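Local coordinates for polar amino acid ABC uptake transporter substrate binding protein (PDB 3HV1) that probably captures a polar amino acid outside the cell and hands it to the membrane part of an ABC uptake transporter, at residues 50-58 against 222-233; 183-191 against 244-252. All blocks are in the same frame, centred on the assembly; numbering follows the deposited sequence.

Interaction 1: residues 50-58 against 222-233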
loop_
_atom_site.group_PDB
_atom_site.type_symbol
_atom_site.label_atom_id
_atom_site.label_comp_id
_atom_site.label_asym_id
_atom_site.label_seq_id
_atom_site.Cartn_x
_atom_site.Cartn_y
_atom_site.Cartn_z
ATOM N N LEU A 50 2.926 12.448 -17.037
ATOM C CA LEU A 50 1.945 11.625 -16.342
ATOM C C LEU A 50 0.722 12.420 -15.901
ATOM O O LEU A 50 -0.406 12.027 -16.180
ATOM C CB LEU A 50 2.574 10.930 -15.119
ATOM C CG LEU A 50 1.570 9.989 -14.415
ATOM C CD1 LEU A 50 1.029 8.969 -15.428
ATOM C CD2 LEU A 50 2.252 9.254 -13.249
ATOM N N ALA A 51 0.957 13.538 -15.219
ATOM C CA ALA A 51 -0.124 14.393 -14.741
ATOM C C ALA A 51 -0.940 14.969 -15.892
ATOM O O ALA A 51 -2.165 15.054 -15.806
ATOM C CB ALA A 51 0.437 15.530 -13.873
ATOM N N ASN A 52 -0.270 15.384 -16.963
ATOM C CA ASN A 52 -0.980 15.932 -18.107
ATOM C C ASN A 52 -1.909 14.874 -18.678
ATOM O O ASN A 52 -3.055 15.160 -19.036
ATOM C CB ASN A 52 -0.008 16.382 -19.202
ATOM C CG ASN A 52 0.644 17.722 -18.898
ATOM O OD1 ASN A 52 0.211 18.459 -18.004
ATOM N ND2 ASN A 52 1.683 18.051 -19.657
ATOM N N ALA A 53 -1.408 13.642 -18.750
ATOM C CA ALA A 53 -2.187 12.536 -19.302
ATOM C C ALA A 53 -3.403 12.214 -18.443
ATOM O O ALA A 53 -4.481 11.950 -18.968
ATOM C CB ALA A 53 -1.310 11.308 -19.444
ATOM N N VAL A 54 -3.216 12.225 -17.126
ATOM C CA VAL A 54 -4.311 11.947 -16.203
ATOM C C VAL A 54 -5.398 13.010 -16.335
ATOM O O VAL A 54 -6.582 12.694 -16.445
ATOM C CB VAL A 54 -3.812 11.920 -14.732
ATOM C CG1 VAL A 54 -4.992 12.024 -13.765
ATOM C CG2 VAL A 54 -3.044 10.629 -14.462
ATOM N N PHE A 55 -5.005 14.277 -16.360
ATOM C CA PHE A 55 -6.028 15.308 -16.439
ATOM C C PHE A 55 -6.644 15.484 -17.809
ATOM O O PHE A 55 -7.764 15.983 -17.932
ATOM C CB PHE A 55 -5.485 16.601 -15.846
ATOM C CG PHE A 55 -5.353 16.524 -14.353
ATOM C CD1 PHE A 55 -6.492 16.440 -13.555
ATOM C CD2 PHE A 55 -4.109 16.410 -13.751
ATOM C CE1 PHE A 55 -6.388 16.235 -12.177
ATOM C CE2 PHE A 55 -3.992 16.207 -12.376
ATOM C CZ PHE A 55 -5.139 16.116 -11.587
ATOM N N LYS A 56 -5.948 15.018 -18.841
ATOM C CA LYS A 56 -6.495 15.099 -20.185
ATOM C C LYS A 56 -7.729 14.197 -20.238
ATOM O O LYS A 56 -8.664 14.444 -20.999
ATOM C CB LYS A 56 -5.463 14.635 -21.204
ATOM C CG LYS A 56 -5.892 14.790 -22.661
ATOM C CD LYS A 56 -4.799 14.274 -23.593
ATOM C CE LYS A 56 -5.131 14.527 -25.053
ATOM N NZ LYS A 56 -4.022 14.078 -25.954
ATOM N N LEU A 57 -7.725 13.146 -19.421
ATOM C CA LEU A 57 -8.853 12.210 -19.367
ATOM C C LEU A 57 -10.129 12.908 -18.934
ATOM O O LEU A 57 -11.228 12.515 -19.317
ATOM C CB LEU A 57 -8.584 11.109 -18.353
ATOM C CG LEU A 57 -7.415 10.175 -18.634
ATOM C CD1 LEU A 57 -7.190 9.261 -17.420
ATOM C CD2 LEU A 57 -7.720 9.378 -19.882
ATOM N N TYR A 58 -9.964 13.931 -18.107
ATOM C CA TYR A 58 -11.091 14.665 -17.560
ATOM C C TYR A 58 -11.324 16.011 -18.216
ATOM O O TYR A 58 -12.202 16.764 -17.791
ATOM C CB TYR A 58 -10.882 14.853 -16.057
ATOM C CG TYR A 58 -10.736 13.545 -15.300
ATOM C CD1 TYR A 58 -11.842 12.723 -15.072
ATOM C CD2 TYR A 58 -9.495 13.131 -14.811
ATOM C CE1 TYR A 58 -11.718 11.516 -14.371
ATOM C CE2 TYR A 58 -9.360 11.924 -14.108
ATOM C CZ TYR A 58 -10.479 11.125 -13.892
ATOM O OH TYR A 58 -10.351 9.953 -13.178
ATOM N N LEU A 222 -10.643 14.513 -5.726
ATOM C CA LEU A 222 -9.520 14.721 -6.627
ATOM C C LEU A 222 -8.539 13.560 -6.504
ATOM O O LEU A 222 -8.039 13.054 -7.504
ATOM C CB LEU A 222 -8.820 16.031 -6.282
ATOM C CG LEU A 222 -7.492 16.305 -6.970
ATOM C CD1 LEU A 222 -7.672 16.435 -8.483
ATOM C CD2 LEU A 222 -6.912 17.574 -6.383
ATOM N N ILE A 223 -8.263 13.146 -5.273
ATOM C CA ILE A 223 -7.344 12.030 -5.033
ATOM C C ILE A 223 -7.856 10.755 -5.717
ATOM O O ILE A 223 -7.095 10.047 -6.374
ATOM C CB ILE A 223 -7.174 11.763 -3.512
ATOM C CG1 ILE A 223 -6.424 12.928 -2.855
ATOM C CG2 ILE A 223 -6.453 10.436 -3.280
ATOM C CD1 ILE A 223 -5.017 13.167 -3.407
ATOM N N LYS A 224 -9.147 10.474 -5.569
ATOM C CA LYS A 224 -9.746 9.285 -6.180
ATOM C C LYS A 224 -9.685 9.332 -7.700
ATOM O O LYS A 224 -9.437 8.320 -8.352
ATOM C CB LYS A 224 -11.210 9.143 -5.751
ATOM C CG LYS A 224 -11.396 8.833 -4.279
ATOM C CD LYS A 224 -12.867 8.633 -3.936
ATOM C CE LYS A 224 -13.041 8.291 -2.460
ATOM N NZ LYS A 224 -14.467 8.015 -2.090
ATOM N N LYS A 225 -9.922 10.518 -8.253
ATOM C CA LYS A 225 -9.905 10.720 -9.694
ATOM C C LYS A 225 -8.502 10.525 -10.246
ATOM O O LYS A 225 -8.330 10.097 -11.384
ATOM C CB LYS A 225 -10.424 12.117 -10.038
ATOM C CG LYS A 225 -11.890 12.339 -9.677
ATOM C CD LYS A 225 -12.810 11.430 -10.483
ATOM C CE LYS A 225 -14.257 11.606 -10.049
ATOM N NZ LYS A 225 -15.183 10.758 -10.853
ATOM N N ILE A 226 -7.491 10.838 -9.446
ATOM C CA ILE A 226 -6.133 10.635 -9.920
ATOM C C ILE A 226 -5.845 9.135 -9.894
ATOM O O ILE A 226 -5.357 8.581 -10.882
ATOM C CB ILE A 226 -5.119 11.407 -9.062
ATOM C CG1 ILE A 226 -5.331 12.916 -9.268
ATOM C CG2 ILE A 226 -3.700 11.009 -9.455
ATOM C CD1 ILE A 226 -4.555 13.793 -8.297
ATOM N N ASN A 227 -6.157 8.474 -8.779
ATOM C CA ASN A 227 -5.941 7.028 -8.667
ATOM C C ASN A 227 -6.599 6.293 -9.831
ATOM O O ASN A 227 -6.013 5.385 -10.415
ATOM C CB ASN A 227 -6.518 6.486 -7.353
ATOM C CG ASN A 227 -5.723 6.915 -6.150
ATOM O OD1 ASN A 227 -4.510 7.114 -6.235
ATOM N ND2 ASN A 227 -6.392 7.040 -5.012
ATOM N N GLN A 228 -7.832 6.673 -10.148
ATOM C CA GLN A 228 -8.567 6.057 -11.253
ATOM C C GLN A 228 -7.876 6.399 -12.573
ATOM O O GLN A 228 -7.832 5.591 -13.491
ATOM C CB GLN A 228 -10.007 6.576 -11.289
ATOM C CG GLN A 228 -10.865 6.130 -10.115
ATOM C CD GLN A 228 -12.246 6.774 -10.124
ATOM O OE1 GLN A 228 -12.907 6.840 -11.163
ATOM N NE2 GLN A 228 -12.689 7.245 -8.962
ATOM N N GLY A 229 -7.348 7.616 -12.659
ATOM C CA GLY A 229 -6.656 8.037 -13.865
ATOM C C GLY A 229 -5.463 7.142 -14.148
ATOM O O GLY A 229 -5.262 6.708 -15.283
ATOM N N PHE A 230 -4.666 6.864 -13.118
ATOM C CA PHE A 230 -3.502 5.989 -13.287
ATOM C C PHE A 230 -3.953 4.653 -13.857
ATOM O O PHE A 230 -3.366 4.135 -14.800
ATOM C CB PHE A 230 -2.807 5.702 -11.954
ATOM C CG PHE A 230 -2.148 6.897 -11.321
ATOM C CD1 PHE A 230 -1.656 7.941 -12.097
ATOM C CD2 PHE A 230 -1.973 6.947 -9.942
ATOM C CE1 PHE A 230 -0.996 9.023 -11.510
ATOM C CE2 PHE A 230 -1.310 8.028 -9.342
ATOM C CZ PHE A 230 -0.825 9.061 -10.133
ATOM N N GLU A 231 -4.998 4.091 -13.260
ATOM C CA GLU A 231 -5.499 2.797 -13.697
ATOM C C GLU A 231 -5.970 2.837 -15.133
ATOM O O GLU A 231 -5.705 1.921 -15.905
ATOM C CB GLU A 231 -6.641 2.333 -12.792
ATOM C CG GLU A 231 -6.235 2.132 -11.344
ATOM C CD GLU A 231 -7.348 1.501 -10.524
ATOM O OE1 GLU A 231 -7.789 0.386 -10.882
ATOM O OE2 GLU A 231 -7.780 2.121 -9.529
ATOM N N THR A 232 -6.677 3.905 -15.490
ATOM C CA THR A 232 -7.174 4.061 -16.844
ATOM C C THR A 232 -6.039 4.127 -17.860
ATOM O O THR A 232 -6.108 3.492 -18.916
ATOM C CB THR A 232 -8.058 5.325 -16.956
ATOM O OG1 THR A 232 -9.168 5.202 -16.052
ATOM C CG2 THR A 232 -8.590 5.484 -18.355
ATOM N N LEU A 233 -4.987 4.882 -17.537
ATOM C CA LEU A 233 -3.842 5.022 -18.435
ATOM C C LEU A 233 -3.077 3.717 -18.575
ATOM O O LEU A 233 -2.524 3.437 -19.633
ATOM C CB LEU A 233 -2.896 6.121 -17.927
ATOM C CG LEU A 233 -3.518 7.519 -17.862
ATOM C CD1 LEU A 233 -2.510 8.505 -17.249
ATOM C CD2 LEU A 233 -3.905 7.965 -19.260
#
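V54 packs as a knob into a hole formed by I226, G229, F230 and L233, and its two methyls divide the work. CG1, anti to the backbone N (chi1 164°), lies over the backbone at I226 and G229, while CG2 reaches L233 CD1 at 3.5 Å and also touches the F230 ring. Glycine suits position 229 because V54 CG1 lies directly against its backbone, with the CA atoms of V54 and G229 only 5.1 Å apart. The helices cross nearly at right angles (99°), so the contact spreads outward from this point in small groups. L233 inserts between A53 and L57, its CD1 meeting A53 CB at 3.8 Å and its CD2 meeting L57 CD1. L50 CD2 approaches F230 CE1 at 3.7 Å, the two side chains crossing at about a right angle. Farther along, L222 CD1 lies at the edge of the F55 ring, near its plane, 3.9 Å from F55 CE1, and I226 CG1 approaches CZ of that ring obliquely.

At the more exposed margin, Y58 OH donates to K225 O over 2.7 Å, in the carbonyl plane and on a lone pair. This carbonyl also accepts from G229 N within its own helix, so the tyrosine adds a second bond without breaking the helical one. The bent K225 chain lays CD near Y58 CE1, and W14 meets the tyrosine ring edge-to-face. Behind the apolar groups, F55 and L222 both rest on I23 and L83, placing this helix-helix packing against the central sheet of an α/β lobe in a family 3 solute-binding protein.

Interaction 2: residues 183-191 against 244-252; sequences RVYANYYLE and NKWFGEDVA
In this two-lobed solute-binding fold, a contact that probably bridges the lobes joins helix 183-191 to the C-terminal end of helix 238-247 and the loop that follows. R183 NH2 donates to E249 OE2 at 2.8 Å (161°) in a salt bridge; the carboxylate is met from above its plane, with the two flat groups 70° apart. Swung away from its own backbone N (chi1 -179°), the extended arginine chain carries the guanidinium to the loop, where V251 CG1 covers one face and a water links NH1 to V251 O. V106 O also accepts from NH1, tying this charge to strand 105-114.

N187 CB packs on F247 CB at 3.7 Å, and the F247 ring turns its edge to V184 O. Y188 and W246 lie side by side, Y188 CE1 3.8 Å from W246 CZ3 at the indole edge, while W246 NE1 is hydrogen-bonded to D49 OD2. A water joins Y188 O to W246 O, which also receives a CA-H...O contact from Y188. G248, just beyond the helix, has the positive phi that glycine adopts readily, and E191 OE1 comes within 3.2 Å of G248 CA. The result is a partly hydrated seam, consistent with the two-lobed fold of family 3 solute-binding proteins.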
loop_
_atom_site.group_PDB
_atom_site.type_symbol
_atom_site.label_atom_id
_atom_site.label_comp_id
_atom_site.label_asym_id
_atom_site.label_seq_id
_atom_site.Cartn_x
_atom_site.Cartn_y
_atom_site.Cartn_z
ATOM N N ARG A 183 17.371 4.744 -9.107
ATOM C CA ARG A 183 16.716 4.162 -10.268
ATOM C C ARG A 183 16.304 5.280 -11.229
ATOM O O ARG A 183 16.586 5.201 -12.421
ATOM C CB ARG A 183 15.478 3.394 -9.827
ATOM C CG ARG A 183 14.731 2.716 -10.956
ATOM C CD ARG A 183 13.352 2.284 -10.503
ATOM N NE ARG A 183 12.696 1.448 -11.502
ATOM C CZ ARG A 183 11.457 0.985 -11.384
ATOM N NH1 ARG A 183 10.735 1.280 -10.309
ATOM N NH2 ARG A 183 10.950 0.208 -12.329
ATOM N N VAL A 184 15.646 6.327 -10.723
ATOM C CA VAL A 184 15.218 7.416 -11.612
ATOM C C VAL A 184 16.342 8.007 -12.469
ATOM O O VAL A 184 16.100 8.416 -13.605
ATOM C CB VAL A 184 14.534 8.609 -10.859
ATOM C CG1 VAL A 184 13.134 8.221 -10.427
ATOM C CG2 VAL A 184 15.391 9.067 -9.679
ATOM N N TYR A 185 17.563 8.057 -11.942
ATOM C CA TYR A 185 18.681 8.598 -12.715
ATOM C C TYR A 185 19.271 7.551 -13.650
ATOM O O TYR A 185 19.581 7.836 -14.806
ATOM C CB TYR A 185 19.790 9.108 -11.785
ATOM C CG TYR A 185 19.342 10.204 -10.844
ATOM C CD1 TYR A 185 18.623 11.300 -11.316
ATOM C CD2 TYR A 185 19.628 10.138 -9.480
ATOM C CE1 TYR A 185 18.191 12.306 -10.452
ATOM C CE2 TYR A 185 19.204 11.133 -8.604
ATOM C CZ TYR A 185 18.480 12.216 -9.099
ATOM O OH TYR A 185 18.023 13.193 -8.237
ATOM N N ALA A 186 19.453 6.342 -13.137
ATOM C CA ALA A 186 20.008 5.259 -13.942
ATOM C C ALA A 186 19.191 5.059 -15.211
ATOM O O ALA A 186 19.712 5.143 -16.325
ATOM C CB ALA A 186 20.031 3.953 -13.122
ATOM N N ASN A 187 17.899 4.800 -15.050
ATOM C CA ASN A 187 17.043 4.561 -16.208
ATOM C C ASN A 187 16.886 5.767 -17.119
ATOM O O ASN A 187 16.873 5.631 -18.339
ATOM C CB ASN A 187 15.675 4.062 -15.752
ATOM C CG ASN A 187 15.692 2.596 -15.386
ATOM O OD1 ASN A 187 15.349 1.729 -16.204
ATOM N ND2 ASN A 187 16.114 2.300 -14.171
ATOM N N TYR A 188 16.776 6.950 -16.536
ATOM C CA TYR A 188 16.614 8.151 -17.341
ATOM C C TYR A 188 17.811 8.412 -18.249
ATOM O O TYR A 188 17.663 8.585 -19.461
ATOM C CB TYR A 188 16.391 9.365 -16.438
ATOM C CG TYR A 188 16.531 10.681 -17.163
ATOM C CD1 TYR A 188 15.626 11.049 -18.160
ATOM C CD2 TYR A 188 17.587 11.547 -16.875
ATOM C CE1 TYR A 188 15.769 12.241 -18.851
ATOM C CE2 TYR A 188 17.738 12.744 -17.564
ATOM C CZ TYR A 188 16.827 13.084 -18.547
ATOM O OH TYR A 188 16.971 14.267 -19.228
ATOM N N TYR A 189 19.003 8.443 -17.665
ATOM C CA TYR A 189 20.190 8.730 -18.455
ATOM C C TYR A 189 20.496 7.657 -19.475
ATOM O O TYR A 189 20.759 7.964 -20.637
ATOM C CB TYR A 189 21.401 8.952 -17.543
ATOM C CG TYR A 189 21.336 10.264 -16.799
ATOM C CD1 TYR A 189 21.316 11.471 -17.492
ATOM C CD2 TYR A 189 21.277 10.302 -15.409
ATOM C CE1 TYR A 189 21.240 12.685 -16.820
ATOM C CE2 TYR A 189 21.200 11.509 -14.724
ATOM C CZ TYR A 189 21.182 12.699 -15.439
ATOM O OH TYR A 189 21.102 13.902 -14.775
ATOM N N LEU A 190 20.450 6.397 -19.048
ATOM C CA LEU A 190 20.748 5.298 -19.957
ATOM C C LEU A 190 19.766 5.223 -21.116
ATOM O O LEU A 190 20.166 4.972 -22.247
ATOM C CB LEU A 190 20.778 3.973 -19.194
ATOM C CG LEU A 190 21.877 3.870 -18.128
ATOM C CD1 LEU A 190 21.828 2.498 -17.462
ATOM C CD2 LEU A 190 23.244 4.091 -18.763
ATOM N N GLU A 191 18.482 5.434 -20.839
ATOM C CA GLU A 191 17.472 5.401 -21.895
ATOM C C GLU A 191 17.648 6.624 -22.787
ATOM O O GLU A 191 17.538 6.536 -24.010
ATOM C CB GLU A 191 16.060 5.413 -21.300
ATOM C CG GLU A 191 14.924 5.552 -22.331
ATOM C CD GLU A 191 14.832 4.368 -23.293
ATOM O OE1 GLU A 191 15.360 3.284 -22.963
ATOM O OE2 GLU A 191 14.209 4.517 -24.374
ATOM N N ASN A 244 7.996 4.257 -20.654
ATOM C CA ASN A 244 9.065 3.848 -21.564
ATOM C C ASN A 244 9.842 5.049 -22.096
ATOM O O ASN A 244 11.070 5.000 -22.240
ATOM C CB ASN A 244 8.499 3.034 -22.740
ATOM C CG ASN A 244 9.581 2.580 -23.714
ATOM O OD1 ASN A 244 9.775 3.181 -24.773
ATOM N ND2 ASN A 244 10.300 1.521 -23.351
ATOM N N LYS A 245 9.131 6.129 -22.397
ATOM C CA LYS A 245 9.778 7.330 -22.912
ATOM C C LYS A 245 10.849 7.861 -21.957
ATOM O O LYS A 245 11.962 8.219 -22.368
ATOM C CB LYS A 245 8.743 8.432 -23.144
ATOM C CG LYS A 245 9.358 9.801 -23.408
ATOM C CD LYS A 245 8.292 10.888 -23.487
ATOM C CE LYS A 245 8.912 12.275 -23.589
ATOM N NZ LYS A 245 7.854 13.345 -23.606
ATOM N N TRP A 246 10.512 7.901 -20.676
ATOM C CA TRP A 246 11.427 8.430 -19.679
ATOM C C TRP A 246 12.428 7.460 -19.073
ATOM O O TRP A 246 13.581 7.832 -18.844
ATOM C CB TRP A 246 10.618 9.098 -18.562
ATOM C CG TRP A 246 9.970 10.352 -19.025
ATOM C CD1 TRP A 246 8.705 10.500 -19.518
ATOM C CD2 TRP A 246 10.612 11.615 -19.180
ATOM N NE1 TRP A 246 8.518 11.788 -19.982
ATOM C CE2 TRP A 246 9.679 12.491 -19.782
ATOM C CE3 TRP A 246 11.893 12.096 -18.868
ATOM C CZ2 TRP A 246 9.989 13.819 -20.079
ATOM C CZ3 TRP A 246 12.199 13.415 -19.161
ATOM C CH2 TRP A 246 11.253 14.264 -19.762
ATOM N N PHE A 247 11.996 6.223 -18.835
ATOM C CA PHE A 247 12.843 5.229 -18.186
ATOM C C PHE A 247 13.214 3.972 -18.976
ATOM O O PHE A 247 14.020 3.177 -18.514
ATOM C CB PHE A 247 12.192 4.817 -16.861
ATOM C CG PHE A 247 11.858 5.981 -15.965
ATOM C CD1 PHE A 247 12.868 6.817 -15.487
ATOM C CD2 PHE A 247 10.535 6.260 -15.621
ATOM C CE1 PHE A 247 12.566 7.920 -14.682
ATOM C CE2 PHE A 247 10.223 7.363 -14.815
ATOM C CZ PHE A 247 11.239 8.193 -14.345
ATOM N N GLY A 248 12.625 3.773 -20.150
ATOM C CA GLY A 248 12.965 2.589 -20.927
ATOM C C GLY A 248 12.405 1.295 -20.363
ATOM O O GLY A 248 12.790 0.200 -20.782
ATOM N N GLU A 249 11.504 1.418 -19.396
ATOM C CA GLU A 249 10.857 0.266 -18.797
ATOM C C GLU A 249 9.551 0.705 -18.138
ATOM O O GLU A 249 9.274 1.897 -18.028
ATOM C CB GLU A 249 11.783 -0.429 -17.782
ATOM C CG GLU A 249 11.976 0.263 -16.455
ATOM C CD GLU A 249 12.835 -0.569 -15.503
ATOM O OE1 GLU A 249 14.033 -0.766 -15.796
ATOM O OE2 GLU A 249 12.310 -1.039 -14.469
ATOM N N ASP A 250 8.747 -0.268 -17.730
ATOM C CA ASP A 250 7.455 -0.027 -17.089
ATOM C C ASP A 250 7.643 0.094 -15.571
ATOM O O ASP A 250 7.934 -0.896 -14.889
ATOM C CB ASP A 250 6.519 -1.192 -17.423
ATOM C CG ASP A 250 5.153 -1.061 -16.782
ATOM O OD1 ASP A 250 4.893 -0.037 -16.119
ATOM O OD2 ASP A 250 4.334 -1.999 -16.946
ATOM N N VAL A 251 7.462 1.301 -15.043
ATOM C CA VAL A 251 7.651 1.526 -13.607
ATOM C C VAL A 251 6.373 1.475 -12.769
ATOM O O VAL A 251 6.397 1.751 -11.580
ATOM C CB VAL A 251 8.330 2.887 -13.357
ATOM C CG1 VAL A 251 9.628 2.959 -14.145
ATOM C CG2 VAL A 251 7.392 4.024 -13.750
ATOM N N ALA A 252 5.263 1.104 -13.385
ATOM C CA ALA A 252 3.993 1.054 -12.674
ATOM C C ALA A 252 4.010 0.185 -11.425
ATOM O O ALA A 252 4.536 -0.925 -11.436
ATOM C CB ALA A 252 2.896 0.571 -13.615
HETATM O O HOH W 1 8.100 1.203 -9.591
HETATM O O HOH W 2 14.892 0.049 -13.112
HETATM O O HOH W 3 15.257 8.987 -20.852
HETATM O O HOH W 4 13.119 7.147 -24.694
HETATM O O HOH W 5 14.386 0.710 -23.367
#

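From the N terminus, the chain first supplies 50-58, on helix 46-56, then 183-191, and returns through helices 220-236 and 238-247 to provide 222-233 and 244-252 in turn. Interaction 1 closes a loop of 163 intervening residues and interaction 2 one of 52; because their segments alternate, the two loops cross. Their centres are 21 Å apart and their nearest atoms about 6 Å apart, so they do not touch directly. Consecutive helices connect them: 220-236 packs on 46-56 within one lobe, and 238-247 carries the chain onward to meet helix 183-192. Together they join helix 46-56, the consecutive pair 220-236 and 238-247, and helix 183-192.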